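Local atomic coordinates of uncharacterized protein MJ1062 (Methanocaldococcus jannaschii, PDB entry 3EO4), a protein that is of unknown function, though this C-terminal GNAT-type domain probably transfers acyl groups, within a longer protein that may also have hexosyltransferase activity. Residues A29-P34 against K38-Q43. Numbering follows the deposited sequence.
Sequences AWRSNP and KFFYIQ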
ATOM      1  N   ALA A  29       1.148  -2.414   3.203  1.00 16.35           N
ATOM      2  CA  ALA A  29       1.665  -1.362   2.333  1.00 16.85           C
ATOM      3  C   ALA A  29       1.345   0.058   2.840  1.00 17.00           C
ATOM      4  O   ALA A  29       2.188   0.968   2.775  1.00 16.63           O
ATOM      5  CB  ALA A  29       1.183  -1.550   0.911  1.00 16.48           C
ATOM      6  N   TRP A  30       0.146   0.229   3.371  1.00 16.35           N
ATOM      7  CA  TRP A  30      -0.203   1.474   4.034  1.00 15.89           C
ATOM      8  C   TRP A  30       0.645   1.734   5.293  1.00 16.00           C
ATOM      9  O   TRP A  30       1.156   2.826   5.480  1.00 15.70           O
ATOM     10  CB  TRP A  30      -1.662   1.444   4.424  1.00 14.79           C
ATOM     11  CG  TRP A  30      -2.608   1.522   3.273  1.00 14.10           C
ATOM     12  CD1 TRP A  30      -2.421   2.169   2.061  1.00 11.24           C
ATOM     13  CD2 TRP A  30      -3.922   0.959   3.240  1.00 10.02           C
ATOM     14  NE1 TRP A  30      -3.561   2.034   1.279  1.00 12.25           N
ATOM     15  CE2 TRP A  30      -4.493   1.296   1.983  1.00 10.88           C
ATOM     16  CE3 TRP A  30      -4.681   0.217   4.162  1.00  9.11           C
ATOM     17  CZ2 TRP A  30      -5.793   0.901   1.622  1.00  7.63           C
ATOM     18  CZ3 TRP A  30      -5.960  -0.187   3.799  1.00 11.58           C
ATOM     19  CH2 TRP A  30      -6.512   0.177   2.530  1.00  7.50           C
ATOM     20  N   ARG A  31       0.790   0.738   6.150  1.00 15.52           N
ATOM     21  CA  ARG A  31       1.555   0.918   7.396  1.00 16.51           C
ATOM     22  C   ARG A  31       3.064   1.044   7.228  1.00 15.86           C
ATOM     23  O   ARG A  31       3.775   1.339   8.207  1.00 16.56           O
ATOM     24  CB  ARG A  31       1.260  -0.243   8.367  1.00 16.56           C
ATOM     25  CG  ARG A  31      -0.217  -0.330   8.729  1.00 19.32           C
ATOM     26  CD  ARG A  31      -0.433  -1.271   9.914  1.00 26.84           C
ATOM     27  NE  ARG A  31      -0.527  -0.527  11.176  1.00 32.51           N
ATOM     28  CZ  ARG A  31       0.493  -0.254  11.985  1.00 33.93           C
ATOM     29  NH1 ARG A  31       0.265   0.441  13.096  1.00 34.41           N
ATOM     30  NH2 ARG A  31       1.732  -0.669  11.695  1.00 34.10           N
ATOM     31  N   SER A  32       3.557   0.734   6.033  1.00 14.81           N
ATOM     32  CA  SER A  32       4.982   0.792   5.735  1.00 14.80           C
ATOM     33  C   SER A  32       5.300   2.094   5.036  1.00 14.46           C
ATOM     34  O   SER A  32       6.416   2.318   4.631  1.00 15.47           O
ATOM     35  CB  SER A  32       5.426  -0.406   4.891  1.00 15.33           C
ATOM     36  OG  SER A  32       5.107  -1.639   5.543  1.00 16.17           O
ATOM     37  N   ASN A  33       4.306   2.962   4.898  1.00 14.38           N
ATOM     38  CA  ASN A  33       4.539   4.262   4.324  1.00 14.27           C
ATOM     39  C   ASN A  33       4.960   5.254   5.420  1.00 14.64           C
ATOM     40  O   ASN A  33       4.176   5.520   6.325  1.00 14.21           O
ATOM     41  CB  ASN A  33       3.272   4.722   3.602  1.00 14.23           C
ATOM     42  CG  ASN A  33       3.530   5.867   2.662  1.00 14.31           C
ATOM     43  OD1 ASN A  33       4.249   6.790   2.985  1.00 12.66           O
ATOM     44  ND2 ASN A  33       2.914   5.824   1.497  1.00 15.38           N
ATOM     45  N   PRO A  34       6.210   5.780   5.350  1.00 15.24           N
ATOM     46  CA  PRO A  34       6.768   6.735   6.309  1.00 15.89           C
ATOM     47  C   PRO A  34       5.899   7.959   6.541  1.00 16.69           C
ATOM     48  O   PRO A  34       6.000   8.579   7.605  1.00 16.57           O
ATOM     49  CB  PRO A  34       8.087   7.175   5.650  1.00 16.12           C
ATOM     50  CG  PRO A  34       8.430   6.079   4.735  1.00 15.83           C
ATOM     51  CD  PRO A  34       7.154   5.513   4.245  1.00 15.04           C
ATOM     52  N   LYS A  38       4.915   7.921  10.554  1.00 17.59           N
ATOM     53  CA  LYS A  38       5.199   9.159  11.292  1.00 18.06           C
ATOM     54  C   LYS A  38       4.342   9.294  12.544  1.00 17.61           C
ATOM     55  O   LYS A  38       4.730   9.936  13.509  1.00 17.99           O
ATOM     56  CB  LYS A  38       4.678  10.326  10.465  1.00 19.12           C
ATOM     57  CG  LYS A  38       5.597  11.136   9.722  1.00 20.34           C
ATOM     58  CD  LYS A  38       4.729  12.237   9.118  1.00 22.21           C
ATOM     59  CE  LYS A  38       4.476  13.352  10.146  1.00 20.60           C
ATOM     60  NZ  LYS A  38       5.332  14.517   9.884  1.00 21.01           N
ATOM     61  N   PHE A  39       3.116   8.791  12.440  1.00 17.12           N
ATOM     62  CA  PHE A  39       2.102   8.936  13.468  1.00 16.48           C
ATOM     63  C   PHE A  39       1.973   7.713  14.396  1.00 16.28           C
ATOM     64  O   PHE A  39       1.087   7.682  15.248  1.00 17.40           O
ATOM     65  CB  PHE A  39       0.749   9.348  12.814  1.00 16.02           C
ATOM     66  CG  PHE A  39       0.841  10.612  11.957  1.00 12.91           C
ATOM     67  CD1 PHE A  39       1.331  11.791  12.490  1.00 11.77           C
ATOM     68  CD2 PHE A  39       0.425  10.609  10.617  1.00 13.47           C
ATOM     69  CE1 PHE A  39       1.427  12.969  11.729  1.00 10.14           C
ATOM     70  CE2 PHE A  39       0.519  11.778   9.827  1.00 15.19           C
ATOM     71  CZ  PHE A  39       1.040  12.975  10.403  1.00  9.67           C
ATOM     72  N   PHE A  40       2.876   6.738  14.272  1.00 16.21           N
ATOM     73  CA  PHE A  40       2.790   5.479  15.012  1.00 16.43           C
ATOM     74  C   PHE A  40       3.898   5.444  16.062  1.00 16.94           C
ATOM     75  O   PHE A  40       5.060   5.719  15.738  1.00 16.16           O
ATOM     76  CB  PHE A  40       2.994   4.270  14.086  1.00 16.34           C
ATOM     77  CG  PHE A  40       1.883   4.043  13.100  1.00 18.15           C
ATOM     78  CD1 PHE A  40       2.065   3.152  12.042  1.00 19.85           C
ATOM     79  CD2 PHE A  40       0.677   4.713  13.206  1.00 18.63           C
ATOM     80  CE1 PHE A  40       1.079   2.927  11.126  1.00 20.61           C
ATOM     81  CE2 PHE A  40      -0.341   4.475  12.289  1.00 22.36           C
ATOM     82  CZ  PHE A  40      -0.135   3.587  11.246  1.00 22.38           C
ATOM     83  N   TYR A  41       3.529   5.104  17.295  1.00 17.01           N
ATOM     84  CA  TYR A  41       4.471   5.012  18.407  1.00 17.96           C
ATOM     85  C   TYR A  41       5.757   4.256  17.991  1.00 19.34           C
ATOM     86  O   TYR A  41       5.705   3.112  17.528  1.00 20.10           O
ATOM     87  CB  TYR A  41       3.797   4.398  19.655  1.00 17.32           C
ATOM     88  CG  TYR A  41       4.699   4.353  20.874  1.00 17.92           C
ATOM     89  CD1 TYR A  41       5.121   5.529  21.493  1.00 16.92           C
ATOM     90  CD2 TYR A  41       5.145   3.148  21.386  1.00 16.79           C
ATOM     91  CE1 TYR A  41       5.957   5.506  22.579  1.00 18.92           C
ATOM     92  CE2 TYR A  41       5.980   3.110  22.508  1.00 20.40           C
ATOM     93  CZ  TYR A  41       6.380   4.298  23.088  1.00 20.55           C
ATOM     94  OH  TYR A  41       7.214   4.306  24.170  1.00 23.38           O
ATOM     95  N   ILE A  42       6.884   4.960  18.100  1.00 20.08           N
ATOM     96  CA  ILE A  42       8.249   4.478  17.788  1.00 21.50           C
ATOM     97  C   ILE A  42       8.574   3.773  16.438  1.00 21.57           C
ATOM     98  O   ILE A  42       9.726   3.374  16.239  1.00 21.55           O
ATOM     99  CB  ILE A  42       8.866   3.639  18.943  1.00 22.06           C
ATOM    100  CG1 ILE A  42       8.514   2.142  18.789  1.00 23.10           C
ATOM    101  CG2 ILE A  42       8.578   4.284  20.302  1.00 22.21           C
ATOM    102  CD1 ILE A  42       7.562   1.610  19.759  1.00 26.53           C
ATOM    103  N   GLN A  43       7.612   3.612  15.525  1.00 20.63           N
ATOM    104  CA  GLN A  43       7.951   2.979  14.238  1.00 20.25           C
ATOM    105  C   GLN A  43       8.882   3.929  13.478  1.00 20.11           C
ATOM    106  O   GLN A  43       8.582   5.122  13.341  1.00 20.53           O
ATOM    107  CB  GLN A  43       6.709   2.636  13.410  1.00 19.50           C
ATOM    108  CG  GLN A  43       6.967   1.687  12.234  1.00 20.07           C
ATOM    109  CD  GLN A  43       5.679   1.293  11.477  1.00 22.30           C
ATOM    110  OE1 GLN A  43       4.604   1.257  12.055  1.00 25.41           O
ATOM    111  NE2 GLN A  43       5.795   1.016  10.182  1.00 21.51           N
TER
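The guanidinium of Arg31 lies over one face of the Phe40 ring, with the two planes 13° apart. Phe40 CE1 sits 3.2 Å above the guanidinium plane, near its centre, whereas Arg31 NH1 is displaced toward the ring's rim, 3.3 Å from CE1. In the plane of the same ring, at its edge, lies Gln43 OE1, 3.2 Å from Phe40 CD1. That oxygen also stands 3.5 Å from Arg31 NH2, approaching the guanidinium obliquely. Arg31 bends at chi3 (97°), carrying its guanidinium across to Phe40, and the turn about the next bond, chi4, lays it nearly parallel to the ring.

Gln43 joins the backbone of helix 24-31: its NE2 donates to Arg31 O at 2.8 Å, with an N-H...O angle of 145°. A second acceptor, Glu45 O, takes a hydrogen bond from the same NE2, so two carbonyls fix the amide's rotation. Phe40 and Gln43 open and close a type II beta turn, and both CB atoms are directed at the 29-34 segment. Nearer the start of this loop, Lys38 N donates to Pro34 O at 3.2 Å, a bond spanning four residues, and Lys38 CG packs against that oxygen. Asn33 N-caps the short helix that follows it, its OD1 accepting from Leu35 N.

Outside the two segments, Arg31 NH1 forms a salt bridge to the sulfonate of a bound MES, probably from the crystallisation liquor, so an anion can sit here without proving a natural one does. The arrangement belongs to the helical connection between strands 13-18 and 63-71 of the GNAT fold, a region that in related acetyltransferases commonly contributes to the acceptor-substrate site.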